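Local coordinates for putative pyrroline carboxylate reductase (Streptococcus pyogenes, PDB 2AHR), which probably reduces 1-pyrroline-5-carboxylate to L-proline with NADPH or NADH, the last step of proline biosynthesis, at residues Met4-Ile9 with Leu63-Ile68; Ile68-Phe73 with Ser88-Ile93; Leu174-Leu179 with Ile196-Val201. All coordinates share one frame; numbering follows the deposited sequence.

Contact 1: Met4-Ile9 with Leu63-Ile68. With NAP (NADP nicotinamide-adenine-dinucleotide phosphate), chain S.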
loop_
_atom_site.group_PDB
_atom_site.type_symbol
_atom_site.label_atom_id
_atom_site.label_comp_id
_atom_site.label_asym_id
_atom_site.label_seq_id
_atom_site.Cartn_x
_atom_site.Cartn_y
_atom_site.Cartn_z
HETATM N N MSE E 4 4.935 -47.853 -34.150
HETATM C CA MSE E 4 5.632 -46.900 -35.016
HETATM C C MSE E 4 6.993 -46.528 -34.436
HETATM O O MSE E 4 7.316 -46.902 -33.316
HETATM C CB MSE E 4 4.765 -45.671 -35.381
HETATM C CG MSE E 4 3.892 -45.060 -34.281
HETATM SE SE MSE E 4 2.869 -43.638 -34.828
HETATM C CE MSE E 4 1.667 -43.615 -33.501
ATOM N N LYS E 5 7.819 -45.845 -35.219
ATOM C CA LYS E 5 9.058 -45.296 -34.690
ATOM C C LYS E 5 8.844 -43.814 -34.396
ATOM O O LYS E 5 8.392 -43.064 -35.270
ATOM C CB LYS E 5 10.227 -45.472 -35.663
ATOM C CG LYS E 5 10.498 -46.906 -36.127
ATOM C CD LYS E 5 11.996 -47.201 -36.442
ATOM C CE LYS E 5 12.904 -45.965 -36.477
ATOM N NZ LYS E 5 13.082 -45.329 -35.125
ATOM N N ILE E 6 9.149 -43.411 -33.162
ATOM C CA ILE E 6 8.991 -42.028 -32.717
ATOM C C ILE E 6 10.345 -41.422 -32.335
ATOM O O ILE E 6 11.090 -41.978 -31.518
ATOM C CB ILE E 6 7.983 -41.899 -31.530
ATOM C CG1 ILE E 6 6.624 -42.498 -31.912
ATOM C CG2 ILE E 6 7.819 -40.429 -31.112
ATOM C CD1 ILE E 6 5.699 -42.779 -30.742
ATOM N N GLY E 7 10.650 -40.276 -32.938
ATOM C CA GLY E 7 11.849 -39.530 -32.614
ATOM C C GLY E 7 11.533 -38.289 -31.804
ATOM O O GLY E 7 10.547 -37.601 -32.072
ATOM N N ILE E 8 12.378 -37.999 -30.817
ATOM C CA ILE E 8 12.212 -36.814 -29.981
ATOM C C ILE E 8 13.402 -35.877 -30.163
ATOM O O ILE E 8 14.549 -36.249 -29.908
ATOM C CB ILE E 8 12.027 -37.174 -28.471
ATOM C CG1 ILE E 8 10.832 -38.109 -28.254
ATOM C CG2 ILE E 8 11.811 -35.912 -27.638
ATOM C CD1 ILE E 8 11.180 -39.585 -28.187
ATOM N N ILE E 9 13.115 -34.658 -30.613
ATOM C CA ILE E 9 14.142 -33.643 -30.797
ATOM C C ILE E 9 14.136 -32.684 -29.604
ATOM O O ILE E 9 13.144 -31.985 -29.355
ATOM C CB ILE E 9 13.960 -32.880 -32.135
ATOM C CG1 ILE E 9 14.106 -33.839 -33.330
ATOM C CG2 ILE E 9 14.955 -31.724 -32.240
ATOM C CD1 ILE E 9 13.681 -33.240 -34.665
ATOM N N LEU E 63 6.878 -40.327 -36.778
ATOM C CA LEU E 63 6.268 -39.255 -36.009
ATOM C C LEU E 63 7.370 -38.586 -35.214
ATOM O O LEU E 63 8.196 -39.265 -34.608
ATOM C CB LEU E 63 5.212 -39.835 -35.070
ATOM C CG LEU E 63 4.354 -38.899 -34.212
ATOM C CD1 LEU E 63 3.284 -38.189 -35.030
ATOM C CD2 LEU E 63 3.705 -39.692 -33.095
ATOM N N VAL E 64 7.396 -37.259 -35.237
ATOM C CA VAL E 64 8.353 -36.478 -34.449
ATOM C C VAL E 64 7.664 -35.801 -33.254
ATOM O O VAL E 64 6.529 -35.313 -33.359
ATOM C CB VAL E 64 9.054 -35.418 -35.329
ATOM C CG1 VAL E 64 9.805 -34.387 -34.486
ATOM C CG2 VAL E 64 9.992 -36.099 -36.326
ATOM N N ILE E 65 8.364 -35.775 -32.125
ATOM C CA ILE E 65 7.929 -35.007 -30.974
ATOM C C ILE E 65 8.994 -33.957 -30.671
ATOM O O ILE E 65 10.178 -34.274 -30.538
ATOM C CB ILE E 65 7.625 -35.923 -29.746
ATOM C CG1 ILE E 65 6.395 -36.797 -30.028
ATOM C CG2 ILE E 65 7.404 -35.105 -28.481
ATOM C CD1 ILE E 65 6.155 -37.895 -29.001
ATOM N N LEU E 66 8.562 -32.702 -30.580
ATOM C CA LEU E 66 9.458 -31.605 -30.262
ATOM C C LEU E 66 9.510 -31.267 -28.767
ATOM O O LEU E 66 8.524 -30.804 -28.185
ATOM C CB LEU E 66 9.072 -30.357 -31.069
ATOM C CG LEU E 66 9.220 -30.435 -32.590
ATOM C CD1 LEU E 66 8.573 -29.205 -33.251
ATOM C CD2 LEU E 66 10.691 -30.549 -32.979
ATOM N N GLY E 67 10.684 -31.454 -28.169
ATOM C CA GLY E 67 10.911 -31.109 -26.766
ATOM C C GLY E 67 11.770 -29.878 -26.493
ATOM O O GLY E 67 12.124 -29.600 -25.338
ATOM N N ILE E 68 12.098 -29.130 -27.551
ATOM C CA ILE E 68 12.887 -27.891 -27.423
ATOM C C ILE E 68 12.022 -26.749 -26.882
ATOM O O ILE E 68 10.784 -26.808 -26.973
ATOM C CB ILE E 68 13.516 -27.468 -28.781
ATOM C CG1 ILE E 68 12.468 -27.505 -29.913
ATOM C CG2 ILE E 68 14.729 -28.359 -29.115
ATOM C CD1 ILE E 68 12.843 -26.672 -31.138
HETATM P PA NAP S . 14.497 -27.467 -20.618
HETATM O O1A NAP S . 15.384 -26.272 -20.592
HETATM O O2A NAP S . 14.591 -28.212 -19.329
HETATM O O5B NAP S . 14.810 -28.447 -21.866
HETATM C C5B NAP S . 15.164 -27.965 -23.142
HETATM C C4B NAP S . 16.190 -28.930 -23.731
HETATM O O4B NAP S . 16.398 -28.701 -25.114
HETATM C C3B NAP S . 17.540 -28.800 -23.028
HETATM O O3B NAP S . 17.862 -30.052 -22.461
HETATM C C2B NAP S . 18.528 -28.399 -24.113
HETATM O O2B NAP S . 19.757 -29.107 -24.089
HETATM C C1B NAP S . 17.789 -28.812 -25.379
HETATM N N9A NAP S . 18.269 -28.051 -26.559
HETATM C C8A NAP S . 18.811 -26.786 -26.586
HETATM N N7A NAP S . 19.133 -26.484 -27.868
HETATM C C5A NAP S . 18.811 -27.538 -28.661
HETATM C C6A NAP S . 18.945 -27.759 -30.032
HETATM N N6A NAP S . 19.926 -27.128 -30.676
HETATM N N1A NAP S . 18.515 -28.962 -30.557
HETATM C C2A NAP S . 17.984 -29.942 -29.736
HETATM N N3A NAP S . 17.869 -29.716 -28.379
HETATM C C4A NAP S . 18.273 -28.533 -27.848
HETATM O O3 NAP S . 12.981 -27.005 -20.962
HETATM P PN NAP S . 11.658 -27.835 -20.526
HETATM O O1N NAP S . 11.221 -27.295 -19.206
HETATM O O2N NAP S . 11.856 -29.302 -20.675
HETATM O O5D NAP S . 10.602 -27.334 -21.642
HETATM C C5D NAP S . 10.593 -27.872 -22.945
HETATM C C4D NAP S . 9.244 -27.606 -23.610
HETATM O O4D NAP S . 8.176 -28.138 -22.849
HETATM C C3D NAP S . 8.981 -26.112 -23.761
HETATM O O3D NAP S . 8.582 -25.887 -25.092
HETATM C C2D NAP S . 7.853 -25.775 -22.795
HETATM O O2D NAP S . 7.011 -24.770 -23.347
HETATM C C1D NAP S . 7.177 -27.150 -22.597
HETATM N N1N NAP S . 6.586 -27.420 -21.260
HETATM C C2N NAP S . 7.370 -27.476 -20.124
HETATM C C3N NAP S . 6.793 -27.764 -18.883
HETATM C C7N NAP S . 7.636 -27.953 -17.656
HETATM O O7N NAP S . 6.963 -28.313 -16.471
HETATM N N7N NAP S . 8.965 -27.792 -17.706
HETATM C C4N NAP S . 5.415 -28.001 -18.799
HETATM C C5N NAP S . 4.631 -27.955 -19.943
HETATM C C6N NAP S . 5.235 -27.665 -21.168
HETATM P P2B NAP S . 20.953 -28.831 -23.034
HETATM O O1X NAP S . 22.164 -29.625 -23.490
HETATM O O2X NAP S . 21.298 -27.359 -23.038
HETATM O O3X NAP S . 20.542 -29.265 -21.637
#
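G7 and I9 of strand 5-9 bond in parallel register to I65 and G67. I65 N gives its hydrogen to G7 O at 2.8 Å. I9 N donates in turn to I65 O at 3.0 Å. The ladder ends with G67 N on I9 O at 2.8 Å. At the start of the pair the G7 N to L63 O bond is less certain because the oxygen's place is unsure, and L63 N to K5 O is weak. Strand 5-9 bonds on its other side to strand 28-32, so it runs inside the parallel part of the sheet of a Rossmann fold, whose strands lead into the NADP site. Apolar contacts line both sheet faces. On one, I6 and I65 cross, CG2 of I6 lying 3.7 Å from CD1 of I65, while I8 stands beside I65 with CG1 4.2 Å from its CB. On the other, I9 CD1 reaches V64 CG1 at 4.0 Å and I9 CB meets L66 CD2 at 4.1 Å. Beyond the strand, the first torsion of I68 (chi1 48°) puts CG2 anti to the carbonyl carbon, from where it lies over the adenine face, 3.5 Å from N3A of NADP.

Contact 2: Ile68-Phe73 with Ser88-Ile93. With NA (sodium ion), chain R; NAP (NADP nicotinamide-adenine-dinucleotide phosphate), chain S.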
loop_
_atom_site.group_PDB
_atom_site.type_symbol
_atom_site.label_atom_id
_atom_site.label_comp_id
_atom_site.label_asym_id
_atom_site.label_seq_id
_atom_site.Cartn_x
_atom_site.Cartn_y
_atom_site.Cartn_z
ATOM N N ILE E 68 12.098 -29.130 -27.551
ATOM C CA ILE E 68 12.887 -27.891 -27.423
ATOM C C ILE E 68 12.022 -26.749 -26.882
ATOM O O ILE E 68 10.784 -26.808 -26.973
ATOM C CB ILE E 68 13.516 -27.468 -28.781
ATOM C CG1 ILE E 68 12.468 -27.505 -29.913
ATOM C CG2 ILE E 68 14.729 -28.359 -29.115
ATOM C CD1 ILE E 68 12.843 -26.672 -31.138
ATOM N N LYS E 69 12.658 -25.722 -26.313
ATOM C CA LYS E 69 11.903 -24.565 -25.834
ATOM C C LYS E 69 11.427 -23.666 -26.984
ATOM O O LYS E 69 12.055 -23.635 -28.044
ATOM C CB LYS E 69 12.650 -23.799 -24.724
ATOM C CG LYS E 69 13.836 -22.951 -25.132
ATOM C CD LYS E 69 14.596 -22.522 -23.870
ATOM C CE LYS E 69 15.405 -21.243 -24.079
ATOM N NZ LYS E 69 16.611 -21.436 -24.933
ATOM N N PRO E 70 10.301 -22.951 -26.788
ATOM C CA PRO E 70 9.702 -22.168 -27.880
ATOM C C PRO E 70 10.656 -21.143 -28.509
ATOM O O PRO E 70 10.603 -20.929 -29.723
ATOM C CB PRO E 70 8.499 -21.471 -27.208
ATOM C CG PRO E 70 8.801 -21.492 -25.761
ATOM C CD PRO E 70 9.525 -22.803 -25.542
ATOM N N GLN E 71 11.527 -20.540 -27.697
ATOM C CA GLN E 71 12.481 -19.528 -28.178
ATOM C C GLN E 71 13.465 -20.042 -29.239
ATOM O O GLN E 71 14.133 -19.240 -29.889
ATOM C CB GLN E 71 13.287 -18.916 -27.020
ATOM C CG GLN E 71 12.484 -18.092 -26.025
ATOM C CD GLN E 71 11.989 -18.912 -24.836
ATOM O OE1 GLN E 71 11.869 -20.134 -24.903
ATOM N NE2 GLN E 71 11.696 -18.228 -23.740
ATOM N N LEU E 72 13.554 -21.364 -29.401
ATOM C CA LEU E 72 14.490 -21.982 -30.343
ATOM C C LEU E 72 13.827 -22.634 -31.550
ATOM O O LEU E 72 14.511 -23.267 -32.352
ATOM C CB LEU E 72 15.335 -23.032 -29.618
ATOM C CG LEU E 72 16.704 -22.666 -29.039
ATOM C CD1 LEU E 72 16.777 -21.224 -28.503
ATOM C CD2 LEU E 72 17.090 -23.671 -27.956
ATOM N N PHE E 73 12.509 -22.503 -31.677
ATOM C CA PHE E 73 11.774 -23.123 -32.788
ATOM C C PHE E 73 12.291 -22.706 -34.183
ATOM O O PHE E 73 12.633 -23.557 -34.998
ATOM C CB PHE E 73 10.255 -22.872 -32.649
ATOM C CG PHE E 73 9.500 -23.988 -31.930
ATOM C CD1 PHE E 73 9.965 -24.508 -30.721
ATOM C CD2 PHE E 73 8.307 -24.491 -32.456
ATOM C CE1 PHE E 73 9.271 -25.535 -30.064
ATOM C CE2 PHE E 73 7.602 -25.506 -31.807
ATOM C CZ PHE E 73 8.090 -26.032 -30.614
ATOM N N SER E 88 4.169 -30.799 -31.220
ATOM C CA SER E 88 4.833 -29.777 -30.414
ATOM C C SER E 88 4.269 -29.760 -29.006
ATOM O O SER E 88 3.036 -29.796 -28.809
ATOM C CB SER E 88 4.682 -28.391 -31.061
ATOM O OG SER E 88 5.133 -27.340 -30.209
HETATM N N MSE E 89 5.158 -29.696 -28.021
HETATM C CA MSE E 89 4.717 -29.538 -26.617
HETATM C C MSE E 89 4.907 -28.097 -26.085
HETATM O O MSE E 89 4.635 -27.806 -24.914
HETATM C CB MSE E 89 5.367 -30.587 -25.706
HETATM C CG MSE E 89 6.798 -30.301 -25.243
HETATM SE SE MSE E 89 7.532 -31.621 -24.186
HETATM C CE MSE E 89 7.274 -33.022 -25.269
ATOM N N ALA E 90 5.337 -27.199 -26.970
ATOM C CA ALA E 90 5.787 -25.878 -26.587
ATOM C C ALA E 90 4.629 -24.939 -26.290
ATOM O O ALA E 90 3.644 -24.909 -27.023
ATOM C CB ALA E 90 6.663 -25.286 -27.674
ATOM N N ALA E 91 4.772 -24.193 -25.197
ATOM C CA ALA E 91 3.866 -23.113 -24.839
ATOM C C ALA E 91 3.990 -21.966 -25.827
ATOM O O ALA E 91 5.090 -21.641 -26.291
ATOM C CB ALA E 91 4.188 -22.604 -23.418
ATOM N N GLY E 92 2.859 -21.347 -26.135
ATOM C CA GLY E 92 2.858 -20.096 -26.877
ATOM C C GLY E 92 3.078 -20.105 -28.385
ATOM O O GLY E 92 3.094 -19.040 -29.003
ATOM N N ILE E 93 3.251 -21.279 -28.992
ATOM C CA ILE E 93 3.486 -21.359 -30.443
ATOM C C ILE E 93 2.312 -22.073 -31.105
ATOM O O ILE E 93 2.100 -23.278 -30.888
ATOM C CB ILE E 93 4.823 -22.079 -30.762
ATOM C CG1 ILE E 93 5.971 -21.337 -30.068
ATOM C CG2 ILE E 93 5.033 -22.226 -32.301
ATOM C CD1 ILE E 93 7.303 -21.401 -30.778
HETATM NA NA NA R . 2.224 -16.906 -28.223
HETATM P PA NAP S . 14.497 -27.467 -20.618
HETATM O O1A NAP S . 15.384 -26.272 -20.592
HETATM O O2A NAP S . 14.591 -28.212 -19.329
HETATM O O5B NAP S . 14.810 -28.447 -21.866
HETATM C C5B NAP S . 15.164 -27.965 -23.142
HETATM C C4B NAP S . 16.190 -28.930 -23.731
HETATM O O4B NAP S . 16.398 -28.701 -25.114
HETATM C C3B NAP S . 17.540 -28.800 -23.028
HETATM O O3B NAP S . 17.862 -30.052 -22.461
HETATM C C2B NAP S . 18.528 -28.399 -24.113
HETATM O O2B NAP S . 19.757 -29.107 -24.089
HETATM C C1B NAP S . 17.789 -28.812 -25.379
HETATM N N9A NAP S . 18.269 -28.051 -26.559
HETATM C C8A NAP S . 18.811 -26.786 -26.586
HETATM N N7A NAP S . 19.133 -26.484 -27.868
HETATM C C5A NAP S . 18.811 -27.538 -28.661
HETATM C C6A NAP S . 18.945 -27.759 -30.032
HETATM N N6A NAP S . 19.926 -27.128 -30.676
HETATM N N1A NAP S . 18.515 -28.962 -30.557
HETATM C C2A NAP S . 17.984 -29.942 -29.736
HETATM N N3A NAP S . 17.869 -29.716 -28.379
HETATM C C4A NAP S . 18.273 -28.533 -27.848
HETATM O O3 NAP S . 12.981 -27.005 -20.962
HETATM P PN NAP S . 11.658 -27.835 -20.526
HETATM O O1N NAP S . 11.221 -27.295 -19.206
HETATM O O2N NAP S . 11.856 -29.302 -20.675
HETATM O O5D NAP S . 10.602 -27.334 -21.642
HETATM C C5D NAP S . 10.593 -27.872 -22.945
HETATM C C4D NAP S . 9.244 -27.606 -23.610
HETATM O O4D NAP S . 8.176 -28.138 -22.849
HETATM C C3D NAP S . 8.981 -26.112 -23.761
HETATM O O3D NAP S . 8.582 -25.887 -25.092
HETATM C C2D NAP S . 7.853 -25.775 -22.795
HETATM O O2D NAP S . 7.011 -24.770 -23.347
HETATM C C1D NAP S . 7.177 -27.150 -22.597
HETATM N N1N NAP S . 6.586 -27.420 -21.260
HETATM C C2N NAP S . 7.370 -27.476 -20.124
HETATM C C3N NAP S . 6.793 -27.764 -18.883
HETATM C C7N NAP S . 7.636 -27.953 -17.656
HETATM O O7N NAP S . 6.963 -28.313 -16.471
HETATM N N7N NAP S . 8.965 -27.792 -17.706
HETATM C C4N NAP S . 5.415 -28.001 -18.799
HETATM C C5N NAP S . 4.631 -27.955 -19.943
HETATM C C6N NAP S . 5.235 -27.665 -21.168
HETATM P P2B NAP S . 20.953 -28.831 -23.034
HETATM O O1X NAP S . 22.164 -29.625 -23.490
HETATM O O2X NAP S . 21.298 -27.359 -23.038
HETATM O O3X NAP S . 20.542 -29.265 -21.637
HETATM O O HOH W 1 -0.080 -17.504 -28.145
HETATM O O HOH W 2 1.080 -16.086 -30.197
#
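F73 and I93 make the central contact, a CH-pi interaction: CD1 of I93 sits over one face of the F73 ring, 3.9 Å from its centroid and 27° off the ring normal. Near the plane of the same ring, S88 OG approaches its edge, 3.3 Å from CZ, while A90 CB comes in obliquely, 3.4 Å from CZ. P70 adds to this apolar cluster, its CB packing on I93 CD1 and lying 3.5 Å from A91 O.

No hydrogen bond joins the two segments. S88 holds OG anti to its backbone N (chi1 171°), where it accepts from A90 N at 3.2 Å, an ST turn that also sets the hydroxyl against the F73 edge. The cofactor bridges both segments through one ribose: A91 N donates to O2D of NADP at 3.0 Å, almost straight at 178°, and O3D of NADP donates to I68 O at 3.0 Å. L72 CD2 packs against the adenine near N7A. S224 of the second subunit also bonds to the cofactor.

G92 O binds the sodium ion at 2.4 Å; two waters and the backbone oxygens of A256, K257 and the C-terminal L259 complete the site.

Two loops that follow neighbouring parallel strands, 63-66 and 86-88, and together hold the nicotinamide ribose at the strands' C-terminal ends are characteristic of a Rossmann dinucleotide site.

Contact 3: Leu174-Leu179 with Ile196-Val201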
loop_
_atom_site.group_PDB
_atom_site.type_symbol
_atom_site.label_atom_id
_atom_site.label_comp_id
_atom_site.label_asym_id
_atom_site.label_seq_id
_atom_site.Cartn_x
_atom_site.Cartn_y
_atom_site.Cartn_z
ATOM N N LEU E 174 4.398 -24.067 -4.475
ATOM C CA LEU E 174 4.710 -22.866 -3.657
ATOM C C LEU E 174 3.689 -22.692 -2.522
ATOM O O LEU E 174 4.044 -22.369 -1.394
ATOM C CB LEU E 174 4.798 -21.600 -4.536
ATOM C CG LEU E 174 5.359 -20.293 -3.912
ATOM C CD1 LEU E 174 6.867 -20.322 -3.805
ATOM C CD2 LEU E 174 4.935 -19.037 -4.701
ATOM N N PHE E 175 2.418 -22.921 -2.846
ATOM C CA PHE E 175 1.346 -22.931 -1.874
ATOM C C PHE E 175 1.566 -23.998 -0.794
ATOM O O PHE E 175 1.394 -23.741 0.381
ATOM C CB PHE E 175 0.010 -23.169 -2.607
ATOM C CG PHE E 175 -1.203 -23.132 -1.704
ATOM C CD1 PHE E 175 -1.745 -21.906 -1.279
ATOM C CD2 PHE E 175 -1.821 -24.320 -1.289
ATOM C CE1 PHE E 175 -2.878 -21.868 -0.444
ATOM C CE2 PHE E 175 -2.958 -24.301 -0.472
ATOM C CZ PHE E 175 -3.484 -23.064 -0.046
ATOM N N ILE E 176 1.943 -25.207 -1.205
ATOM C CA ILE E 176 2.230 -26.280 -0.269
ATOM C C ILE E 176 3.441 -25.921 0.612
ATOM O O ILE E 176 3.435 -26.131 1.831
ATOM C CB ILE E 176 2.429 -27.615 -1.033
ATOM C CG1 ILE E 176 1.069 -28.209 -1.413
ATOM C CG2 ILE E 176 3.202 -28.641 -0.187
ATOM C CD1 ILE E 176 1.154 -29.430 -2.405
ATOM N N GLU E 177 4.485 -25.377 -0.009
ATOM C CA GLU E 177 5.678 -24.971 0.721
ATOM C C GLU E 177 5.311 -23.896 1.756
ATOM O O GLU E 177 5.862 -23.889 2.882
ATOM C CB GLU E 177 6.708 -24.433 -0.253
ATOM C CG GLU E 177 7.946 -23.846 0.385
ATOM C CD GLU E 177 8.876 -24.893 0.951
ATOM O OE1 GLU E 177 8.631 -26.095 0.749
ATOM O OE2 GLU E 177 9.852 -24.510 1.623
ATOM N N ALA E 178 4.374 -23.004 1.378
ATOM C CA ALA E 178 3.962 -21.911 2.264
ATOM C C ALA E 178 3.282 -22.429 3.527
ATOM O O ALA E 178 3.582 -21.967 4.610
ATOM C CB ALA E 178 3.036 -20.919 1.516
ATOM N N LEU E 179 2.339 -23.367 3.372
ATOM C CA LEU E 179 1.699 -24.021 4.524
ATOM C C LEU E 179 2.728 -24.728 5.419
ATOM O O LEU E 179 2.659 -24.650 6.646
ATOM C CB LEU E 179 0.669 -25.052 4.037
ATOM C CG LEU E 179 -0.567 -24.452 3.351
ATOM C CD1 LEU E 179 -1.373 -25.522 2.616
ATOM C CD2 LEU E 179 -1.409 -23.757 4.400
ATOM N N ILE E 196 2.081 -33.858 6.525
ATOM C CA ILE E 196 0.723 -33.548 6.907
ATOM C C ILE E 196 -0.005 -32.742 5.835
ATOM O O ILE E 196 -1.143 -33.086 5.498
ATOM C CB ILE E 196 0.671 -32.749 8.219
ATOM C CG1 ILE E 196 1.222 -33.594 9.384
ATOM C CG2 ILE E 196 -0.772 -32.213 8.471
ATOM C CD1 ILE E 196 1.639 -32.767 10.624
ATOM N N VAL E 197 0.602 -31.649 5.334
ATOM C CA VAL E 197 -0.157 -30.849 4.356
ATOM C C VAL E 197 -0.296 -31.529 2.970
ATOM O O VAL E 197 -1.360 -31.436 2.336
ATOM C CB VAL E 197 0.190 -29.285 4.270
ATOM C CG1 VAL E 197 0.893 -28.748 5.495
ATOM C CG2 VAL E 197 0.882 -28.920 2.988
ATOM N N THR E 198 0.752 -32.220 2.511
ATOM C CA THR E 198 0.664 -32.941 1.227
ATOM C C THR E 198 -0.486 -33.975 1.265
ATOM O O THR E 198 -1.261 -34.090 0.305
ATOM C CB THR E 198 1.994 -33.665 0.869
ATOM O OG1 THR E 198 3.085 -32.716 0.871
ATOM C CG2 THR E 198 1.887 -34.316 -0.510
ATOM N N GLN E 199 -0.602 -34.706 2.380
ATOM C CA GLN E 199 -1.646 -35.723 2.528
ATOM C C GLN E 199 -3.003 -35.067 2.596
ATOM O O GLN E 199 -3.972 -35.589 2.040
ATOM C CB GLN E 199 -1.394 -36.616 3.754
ATOM C CG GLN E 199 -0.228 -37.615 3.488
ATOM C CD GLN E 199 0.021 -38.651 4.603
ATOM O OE1 GLN E 199 1.104 -39.269 4.644
ATOM N NE2 GLN E 199 -0.965 -38.849 5.499
ATOM N N THR E 200 -3.072 -33.900 3.239
ATOM C CA THR E 200 -4.321 -33.152 3.326
ATOM C C THR E 200 -4.738 -32.574 1.975
ATOM O O THR E 200 -5.933 -32.526 1.650
ATOM C CB THR E 200 -4.206 -32.029 4.366
ATOM O OG1 THR E 200 -3.856 -32.597 5.633
ATOM C CG2 THR E 200 -5.498 -31.269 4.491
ATOM N N VAL E 201 -3.764 -32.120 1.197
ATOM C CA VAL E 201 -4.028 -31.582 -0.148
ATOM C C VAL E 201 -4.569 -32.695 -1.044
ATOM O O VAL E 201 -5.603 -32.520 -1.721
ATOM C CB VAL E 201 -2.760 -30.937 -0.786
ATOM C CG1 VAL E 201 -2.978 -30.594 -2.269
ATOM C CG2 VAL E 201 -2.347 -29.673 -0.041
#
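I176 and V197 meet in a contact between the two segments in which the F175 ring and the E177 carboxylate take no part. The F175 ring, with CG anti to the backbone N (chi1 -177°), is stacked with the F175 ring of the second subunit. E177 leaves its backbone away from residues 196-201, and OE2 of its carboxylate forms salt bridges with K181 and K190.

What does meet is aliphatic. I176 and V197 slide past each other in opposite directions, CG2 of I176 lying 3.9 Å from CG2 of V197. V197 also lies against L179, one turn further along: its CG1 is 4.0 Å from L179 CB, and L179 CD1 comes within 4.1 Å of V197 CG2. The V197 torsion (chi1 -20°) is off the staggered positions, which suggests some strain or an uncertain placement. The other branch of I176 crosses V201, with CG1 4.0 Å from V201 CG2. T198 touches I176 CG2 at the margin through OG1, at 4.2 Å, while that hydroxyl bonds to L194 O of its own helix.

The segment axes pass 9.8 Å apart at 132°. The chain reverses between helix 158-185 and helix 190-210, which form a splayed hairpin in the dimerisation region. T200 OG1 donates to I196 O at 2.8 Å and has a weak bond to S123 of the second subunit; T200 N reaches I196 O from the opposite face of the carbonyl plane.

With no hydrogen bond or salt bridge between them, residues 174-179 and 196-201 are joined mainly by methyl and methylene packing; burial and shape rather than directional bonds hold this crossing, while the E177-K190 salt bridge ties the two helices together just outside it.

In the fold
All three contacts are buried, but each joins different kinds of element. Contact 1 pairs two strands through backbone hydrogen bonds, contact 2 packs two loops around a ring and a ribose, and contact 3 sets helix on helix by aliphatic packing. Contacts 1 and 2 share I68 and touch directly, M89 lying against I65 and L66; both reach NADP in the Rossmann domain. Contact 3 belongs to the dimerisation region, on the opposite side of the chain's centre, its nearest atoms about 19 Å from contact 2 and about 23 Å from contact 1. The second subunit reaches contacts 2 and 3, whereas no other protein chain touches contact 1.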